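Local coordinates for putative sugar binding protein (Geobacillus stearothermophilus, PDB 6GT9) that binds galactose, probably also glucose, and is likely to serve a sensing system for galactan utilization, at residues H76-I79 against L80-A84; T252-Y255 against L256-T260; M280-V284 against A285-V289. All blocks are in the same frame, centred on the assembly; numbering follows the deposited sequence.

Interaction 1 of 3, residues H76-I79 against L80-A84; sequences HLRI and LKKAA
The His76 ring swings along the helix toward Leu80 because its CG lies anti to the backbone N (chi1 -159°), while Leu80 turns its CG anti to its own carbonyl carbon (chi1 -69°) and reaches back one turn. Leu80 CD1 comes to 4.1 Å from His76 CD2, approaching the imidazole obliquely. The same methyl lies 4.2 Å from Leu77 CD2, and further in, Leu80 CG rests 3.4 Å from His76 O. Leu80 thus packs on two residues of the preceding turn.

On the outer side, Arg78 and Lys82 run side by side in the same direction, with Arg78 NH1 3.9 Å from Lys82 CD. The touch is to the aliphatic part of the lysine, which leaves the two like charges apart, and the guanidinium has its salt bridge to Glu75. Lys81 lays its CG 3.4 Å from Leu77 O. Beneath these contacts run successive i to i+4 backbone bonds, from Leu80 N to His76 O through to Ala83 N on Ile79 O, the latter 3.0 Å long.

Helix 73-85 links strands 62-65 and 90-93 in a beta-alpha-beta unit of one lobe of the periplasmic-binding-protein fold. His76 bonds through NE2 to Thr93 OG1 and meets Phe101 edge-to-face. Leu80 packs on Val36 of strand 32-36, on Ile91 of strand 90-93, and on Phe101 of helix 98-110.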
loop_
_atom_site.group_PDB
_atom_site.type_symbol
_atom_site.label_atom_id
_atom_site.label_comp_id
_atom_site.label_asym_id
_atom_site.label_seq_id
_atom_site.Cartn_x
_atom_site.Cartn_y
_atom_site.Cartn_z
ATOM N N HIS A 76 -8.348 13.881 0.496
ATOM C CA HIS A 76 -7.745 13.233 1.654
ATOM C C HIS A 76 -7.384 14.253 2.727
ATOM O O HIS A 76 -7.688 14.064 3.908
ATOM C CB HIS A 76 -6.506 12.461 1.185
ATOM C CG HIS A 76 -6.060 11.364 2.107
ATOM N ND1 HIS A 76 -5.519 10.185 1.638
ATOM C CD2 HIS A 76 -6.039 11.275 3.458
ATOM C CE1 HIS A 76 -5.204 9.409 2.658
ATOM N NE2 HIS A 76 -5.502 10.047 3.776
ATOM N N LEU A 77 -6.751 15.333 2.331
ATOM C CA LEU A 77 -6.389 16.344 3.266
ATOM C C LEU A 77 -7.598 17.076 3.835
ATOM O O LEU A 77 -7.557 17.521 4.925
ATOM C CB LEU A 77 -5.437 17.339 2.679
ATOM C CG LEU A 77 -4.104 16.799 2.245
ATOM C CD1 LEU A 77 -3.336 17.888 1.558
ATOM C CD2 LEU A 77 -3.325 16.220 3.407
ATOM N N ARG A 78 -8.666 17.193 3.090
ATOM C CA ARG A 78 -9.858 17.871 3.601
ATOM C C ARG A 78 -10.527 17.042 4.687
ATOM O O ARG A 78 -11.031 17.589 5.680
ATOM C CB ARG A 78 -10.835 18.153 2.449
ATOM C CG ARG A 78 -12.098 18.881 2.853
ATOM C CD ARG A 78 -13.126 18.877 1.692
ATOM N NE ARG A 78 -13.680 17.538 1.496
ATOM C CZ ARG A 78 -14.587 16.988 2.303
ATOM N NH1 ARG A 78 -15.054 17.668 3.350
ATOM N NH2 ARG A 78 -15.034 15.760 2.063
ATOM N N ILE A 79 -10.527 15.718 4.520
ATOM C CA ILE A 79 -11.121 14.820 5.504
ATOM C C ILE A 79 -10.314 14.826 6.794
ATOM O O ILE A 79 -10.879 14.799 7.897
ATOM C CB ILE A 79 -11.243 13.409 4.907
ATOM C CG1 ILE A 79 -12.288 13.418 3.781
ATOM C CG2 ILE A 79 -11.563 12.390 5.988
ATOM C CD1 ILE A 79 -12.315 12.153 2.976
ATOM N N LEU A 80 -8.984 14.887 6.683
ATOM C CA LEU A 80 -8.146 14.987 7.878
ATOM C C LEU A 80 -8.475 16.241 8.674
ATOM O O LEU A 80 -8.640 16.190 9.895
ATOM C CB LEU A 80 -6.667 14.984 7.502
ATOM C CG LEU A 80 -6.175 13.644 6.964
ATOM C CD1 LEU A 80 -4.722 13.727 6.534
ATOM C CD2 LEU A 80 -6.370 12.588 8.030
ATOM N N LYS A 81 -8.557 17.386 7.996
ATOM C CA LYS A 81 -8.847 18.621 8.716
ATOM C C LYS A 81 -10.257 18.618 9.287
ATOM O O LYS A 81 -10.481 19.149 10.381
ATOM C CB LYS A 81 -8.631 19.815 7.794
ATOM C CG LYS A 81 -7.199 19.893 7.271
ATOM C CD LYS A 81 -7.040 21.039 6.293
ATOM C CE LYS A 81 -5.638 21.104 5.729
ATOM N NZ LYS A 81 -5.395 22.394 5.020
ATOM N N LYS A 82 -11.209 18.012 8.576
ATOM C CA LYS A 82 -12.577 17.961 9.073
ATOM C C LYS A 82 -12.674 17.140 10.352
ATOM O O LYS A 82 -13.382 17.525 11.296
ATOM C CB LYS A 82 -13.501 17.391 7.997
ATOM C CG LYS A 82 -14.968 17.573 8.300
ATOM C CD LYS A 82 -15.804 17.154 7.108
ATOM C CE LYS A 82 -17.265 17.207 7.468
ATOM N NZ LYS A 82 -17.587 18.522 8.068
ATOM N N ALA A 83 -11.981 16.001 10.400
ATOM C CA ALA A 83 -11.960 15.200 11.623
ATOM C C ALA A 83 -11.276 15.944 12.762
ATOM O O ALA A 83 -11.715 15.860 13.916
ATOM C CB ALA A 83 -11.266 13.858 11.378
ATOM N N ALA A 84 -10.184 16.659 12.475
ATOM C CA ALA A 84 -9.539 17.421 13.547
ATOM C C ALA A 84 -10.442 18.546 14.043
ATOM O O ALA A 84 -10.390 18.913 15.225
ATOM C CB ALA A 84 -8.207 17.993 13.073
#

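Interaction 2 of 3, residues T252-Y255 against L256-T260; sequences TIRY and LQKGT
Arg254 and Lys258 lay a flat cation against a hydrocarbon chain. Bent at chi2 (53°), the arginine runs along the helix surface until Lys258 CG sits over one face of its guanidinium, toward the rim and 3.4 Å from Arg254 CZ. Gln257 comes in at the edge instead, its CG 3.7 Å from Arg254 NH1, with amide and guanidinium planes 25° apart.

Apolar contacts are sparser. Ile253 CD1 meets Leu256 CD2 at 4.3 Å, one methyl against another. Past the helix end, Thr260 brings its CB obliquely to 3.8 Å from Tyr255 CD1, so the threonine lies beside the phenol ring, which also packs on Ala229 of helix 224-235.

Backbone bonding is helical up to Lys258. Leu256 N gives a 2.9 Å bond to Thr252 O, and Lys258 N bonds to Arg254 O at 2.8 Å. Gly259 then ends helix 250-258, which connects strands 242-246 and 263-266 in a beta-alpha-beta unit of the other lobe, in a Schellman motif. Its phi is positive (88°), and a side chain here would collide with the Lys258 carbonyl oxygen. A weak bond joins Gly259 N to Leu256 O at 3.2 Å.

The lysine charge has its partner on helix 224-235: Glu233 OE1 takes both a salt bridge from Lys258 NZ and a hydrogen bond from Thr260 OG1. The ammonium NZ of Lys258 points to that carboxylate and lies 5.7 Å from Arg254 NH2. Lys258 offers methylenes to one partner and charge to another, and Glu233 probably eases the presence of two cations one helix turn apart while tying the capping turn to helix 224-235.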
loop_
_atom_site.group_PDB
_atom_site.type_symbol
_atom_site.label_atom_id
_atom_site.label_comp_id
_atom_site.label_asym_id
_atom_site.label_seq_id
_atom_site.Cartn_x
_atom_site.Cartn_y
_atom_site.Cartn_z
ATOM N N THR A 252 -5.357 -12.131 -6.801
ATOM C CA THR A 252 -3.914 -12.330 -6.910
ATOM C C THR A 252 -3.543 -13.776 -6.612
ATOM O O THR A 252 -2.804 -14.408 -7.377
ATOM C CB THR A 252 -3.169 -11.387 -5.964
ATOM O OG1 THR A 252 -3.334 -10.036 -6.400
ATOM C CG2 THR A 252 -1.672 -11.730 -5.931
ATOM N N ILE A 253 -4.052 -14.319 -5.501
ATOM C CA ILE A 253 -3.731 -15.701 -5.141
ATOM C C ILE A 253 -4.182 -16.659 -6.237
ATOM O O ILE A 253 -3.464 -17.606 -6.593
ATOM C CB ILE A 253 -4.356 -16.068 -3.783
ATOM C CG1 ILE A 253 -3.789 -15.185 -2.666
ATOM C CG2 ILE A 253 -4.149 -17.546 -3.475
ATOM C CD1 ILE A 253 -2.289 -15.182 -2.585
ATOM N N ARG A 254 -5.376 -16.427 -6.788
ATOM C CA ARG A 254 -5.876 -17.261 -7.877
ATOM C C ARG A 254 -4.919 -17.252 -9.067
ATOM O O ARG A 254 -4.543 -18.311 -9.588
ATOM C CB ARG A 254 -7.265 -16.779 -8.297
ATOM C CG ARG A 254 -7.872 -17.609 -9.403
ATOM C CD ARG A 254 -7.862 -19.084 -9.021
ATOM N NE ARG A 254 -8.332 -19.931 -10.112
ATOM C CZ ARG A 254 -7.670 -20.983 -10.587
ATOM N NH1 ARG A 254 -6.502 -21.337 -10.057
ATOM N NH2 ARG A 254 -8.187 -21.686 -11.585
ATOM N N TYR A 255 -4.506 -16.061 -9.502
ATOM C CA TYR A 255 -3.577 -15.947 -10.624
ATOM C C TYR A 255 -2.231 -16.599 -10.312
ATOM O O TYR A 255 -1.597 -17.198 -11.193
ATOM C CB TYR A 255 -3.380 -14.477 -10.977
ATOM C CG TYR A 255 -4.420 -13.874 -11.894
ATOM C CD1 TYR A 255 -4.735 -14.465 -13.113
ATOM C CD2 TYR A 255 -5.071 -12.687 -11.550
ATOM C CE1 TYR A 255 -5.676 -13.899 -13.964
ATOM C CE2 TYR A 255 -6.010 -12.117 -12.390
ATOM C CZ TYR A 255 -6.308 -12.725 -13.595
ATOM O OH TYR A 255 -7.241 -12.154 -14.427
ATOM N N LEU A 256 -1.763 -16.457 -9.068
ATOM C CA LEU A 256 -0.556 -17.144 -8.629
ATOM C C LEU A 256 -0.724 -18.653 -8.728
ATOM O O LEU A 256 0.193 -19.365 -9.163
ATOM C CB LEU A 256 -0.240 -16.726 -7.195
ATOM C CG LEU A 256 1.139 -16.799 -6.565
ATOM C CD1 LEU A 256 2.164 -16.047 -7.386
ATOM C CD2 LEU A 256 1.028 -16.200 -5.173
ATOM N N GLN A 257 -1.895 -19.159 -8.334
ATOM C CA GLN A 257 -2.157 -20.587 -8.461
ATOM C C GLN A 257 -2.197 -21.010 -9.926
ATOM O O GLN A 257 -1.701 -22.086 -10.281
ATOM C CB GLN A 257 -3.466 -20.937 -7.752
ATOM C CG GLN A 257 -3.843 -22.414 -7.794
ATOM C CD GLN A 257 -2.934 -23.298 -6.948
ATOM O OE1 GLN A 257 -2.631 -24.431 -7.329
ATOM N NE2 GLN A 257 -2.505 -22.789 -5.794
ATOM N N LYS A 258 -2.771 -20.170 -10.790
ATOM C CA LYS A 258 -2.835 -20.455 -12.218
ATOM C C LYS A 258 -1.488 -20.329 -12.908
ATOM O O LYS A 258 -1.358 -20.783 -14.052
ATOM C CB LYS A 258 -3.828 -19.521 -12.904
ATOM C CG LYS A 258 -5.275 -19.976 -12.822
ATOM C CD LYS A 258 -6.247 -18.837 -13.121
ATOM C CE LYS A 258 -6.657 -18.770 -14.587
ATOM N NZ LYS A 258 -5.494 -18.581 -15.499
ATOM N N GLY A 259 -0.496 -19.722 -12.259
ATOM C CA GLY A 259 0.797 -19.494 -12.872
ATOM C C GLY A 259 0.908 -18.206 -13.657
ATOM O O GLY A 259 2.013 -17.860 -14.092
ATOM N N THR A 260 -0.200 -17.478 -13.834
ATOM C CA THR A 260 -0.165 -16.218 -14.570
ATOM C C THR A 260 0.695 -15.183 -13.856
ATOM O O THR A 260 1.513 -14.501 -14.484
ATOM C CB THR A 260 -1.583 -15.690 -14.754
ATOM O OG1 THR A 260 -2.417 -16.735 -15.272
ATOM C CG2 THR A 260 -1.581 -14.510 -15.701
#

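Interaction 3 of 3, residues M280-V284 against A285-V289; sequences MAEIV and AGKDV
Glu282 meets two residues of the chain that follows its helix, Val289 near its root and Lys287 near its tip. Its CB lies 3.7 Å from Val289 CG1. The chain then bends at chi2 (-76°) and carries CD across to Lys287. OE1 touches the lysine's aliphatic part, 3.4 Å from Lys287 CD, while OE2 stays 4.3 Å from Lys287 NZ, the opposite charges near each other but not in contact.

Helix 269-284 closes here in a Schellman motif. Lys287 N bonds back to Glu282 O at 2.9 Å, and Gly286 N reaches Ile283 O at the same length but from above the carbonyl plane, 61° out of it. Gly286 has positive phi (80°), a conformation in which any CB would run into the oxygen of Ala285.

With an alanine at Glu282, the Lys287 ammonium would probably lose its nearby carboxylate, and the lysine methylenes the group they lie against. On the inner side, Val289 CG2 meets Ile283 CG1 at 4.1 Å, the two side chains crossing at about a right angle, and Ile283 also packs on Pro114 and Val116.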
loop_
_atom_site.group_PDB
_atom_site.type_symbol
_atom_site.label_atom_id
_atom_site.label_comp_id
_atom_site.label_asym_id
_atom_site.label_seq_id
_atom_site.Cartn_x
_atom_site.Cartn_y
_atom_site.Cartn_z
ATOM N N MET A 280 -2.857 3.749 19.284
ATOM C CA MET A 280 -3.547 5.002 19.565
ATOM C C MET A 280 -4.089 5.034 20.995
ATOM O O MET A 280 -3.990 6.056 21.681
ATOM C CB MET A 280 -4.675 5.214 18.551
ATOM C CG MET A 280 -5.371 6.566 18.720
ATOM S SD MET A 280 -4.272 7.977 18.475
ATOM C CE MET A 280 -4.155 8.020 16.684
ATOM N N ALA A 281 -4.657 3.920 21.465
ATOM C CA ALA A 281 -5.195 3.876 22.819
ATOM C C ALA A 281 -4.087 4.032 23.854
ATOM O O ALA A 281 -4.271 4.707 24.867
ATOM C CB ALA A 281 -5.960 2.571 23.044
ATOM N N GLU A 282 -2.916 3.450 23.592
ATOM C CA GLU A 282 -1.779 3.610 24.499
ATOM C C GLU A 282 -1.297 5.056 24.539
ATOM O O GLU A 282 -0.929 5.564 25.599
ATOM C CB GLU A 282 -0.644 2.683 24.065
ATOM C CG GLU A 282 -0.943 1.213 24.254
ATOM C CD GLU A 282 -0.833 0.787 25.709
ATOM O OE1 GLU A 282 0.307 0.715 26.232
ATOM O OE2 GLU A 282 -1.888 0.537 26.331
ATOM N N ILE A 283 -1.266 5.722 23.383
ATOM C CA ILE A 283 -0.866 7.126 23.325
ATOM C C ILE A 283 -1.862 7.990 24.090
ATOM O O ILE A 283 -1.478 8.877 24.866
ATOM C CB ILE A 283 -0.760 7.555 21.844
ATOM C CG1 ILE A 283 0.397 6.837 21.152
ATOM C CG2 ILE A 283 -0.661 9.078 21.708
ATOM C CD1 ILE A 283 0.275 6.846 19.642
ATOM N N VAL A 284 -3.160 7.749 23.879
ATOM C CA VAL A 284 -4.190 8.529 24.574
ATOM C C VAL A 284 -4.073 8.353 26.085
ATOM O O VAL A 284 -4.454 9.241 26.855
ATOM C CB VAL A 284 -5.583 8.133 24.044
ATOM C CG1 VAL A 284 -6.677 8.627 24.943
ATOM C CG2 VAL A 284 -5.764 8.678 22.628
ATOM N N ALA A 285 -3.515 7.226 26.529
ATOM C CA ALA A 285 -3.304 6.926 27.938
ATOM C C ALA A 285 -2.038 7.555 28.495
ATOM O O ALA A 285 -1.777 7.416 29.696
ATOM C CB ALA A 285 -3.253 5.408 28.145
ATOM N N GLY A 286 -1.242 8.230 27.665
ATOM C CA GLY A 286 0.042 8.742 28.106
ATOM C C GLY A 286 1.173 7.735 28.151
ATOM O O GLY A 286 2.159 7.961 28.871
ATOM N N LYS A 287 1.080 6.638 27.401
ATOM C CA LYS A 287 2.086 5.583 27.418
ATOM C C LYS A 287 2.937 5.594 26.150
ATOM O O LYS A 287 2.459 5.913 25.058
ATOM C CB LYS A 287 1.436 4.203 27.580
ATOM C CG LYS A 287 0.579 4.070 28.846
ATOM C CD LYS A 287 0.090 2.641 29.014
ATOM C CE LYS A 287 -0.855 2.518 30.196
ATOM N NZ LYS A 287 -1.165 1.094 30.525
ATOM N N ASP A 288 4.205 5.224 26.302
ATOM C CA ASP A 288 5.112 5.201 25.162
ATOM C C ASP A 288 4.799 4.041 24.228
ATOM O O ASP A 288 4.372 2.963 24.653
ATOM C CB ASP A 288 6.564 5.078 25.619
ATOM C CG ASP A 288 7.014 6.252 26.458
ATOM O OD1 ASP A 288 6.718 7.406 26.087
ATOM O OD2 ASP A 288 7.670 6.012 27.488
ATOM N N VAL A 289 5.044 4.273 22.942
ATOM C CA VAL A 289 5.012 3.225 21.920
ATOM C C VAL A 289 6.186 3.411 20.985
ATOM O O VAL A 289 6.751 4.516 20.867
ATOM C CB VAL A 289 3.691 3.248 21.110
ATOM C CG1 VAL A 289 2.472 3.218 22.061
ATOM C CG2 VAL A 289 3.633 4.481 20.241
#

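How the interactions relate
Interactions 1 and 2 lie on opposite sides of the chain's centre, their centres 38 Å apart, yet each helix brings a residue near the sugar: the side chains of His76 and Thr252 are both about 9 Å from the bound galactose. The His76 side chain is about 5 Å from that of Glu38, the Thr252 side chain about 6 Å from that of Asp247, consistent with second-shell places beside galactose-binding residues. Interaction 3 is away from these sites. It shares a lobe with interaction 1, centres 22 Å apart: residues of 76-84 pack on Val34 and Val36, those of 280-284 on Phe33, opposite faces of strand 32-36. Interactions 2 and 3 are 41 Å apart between centres.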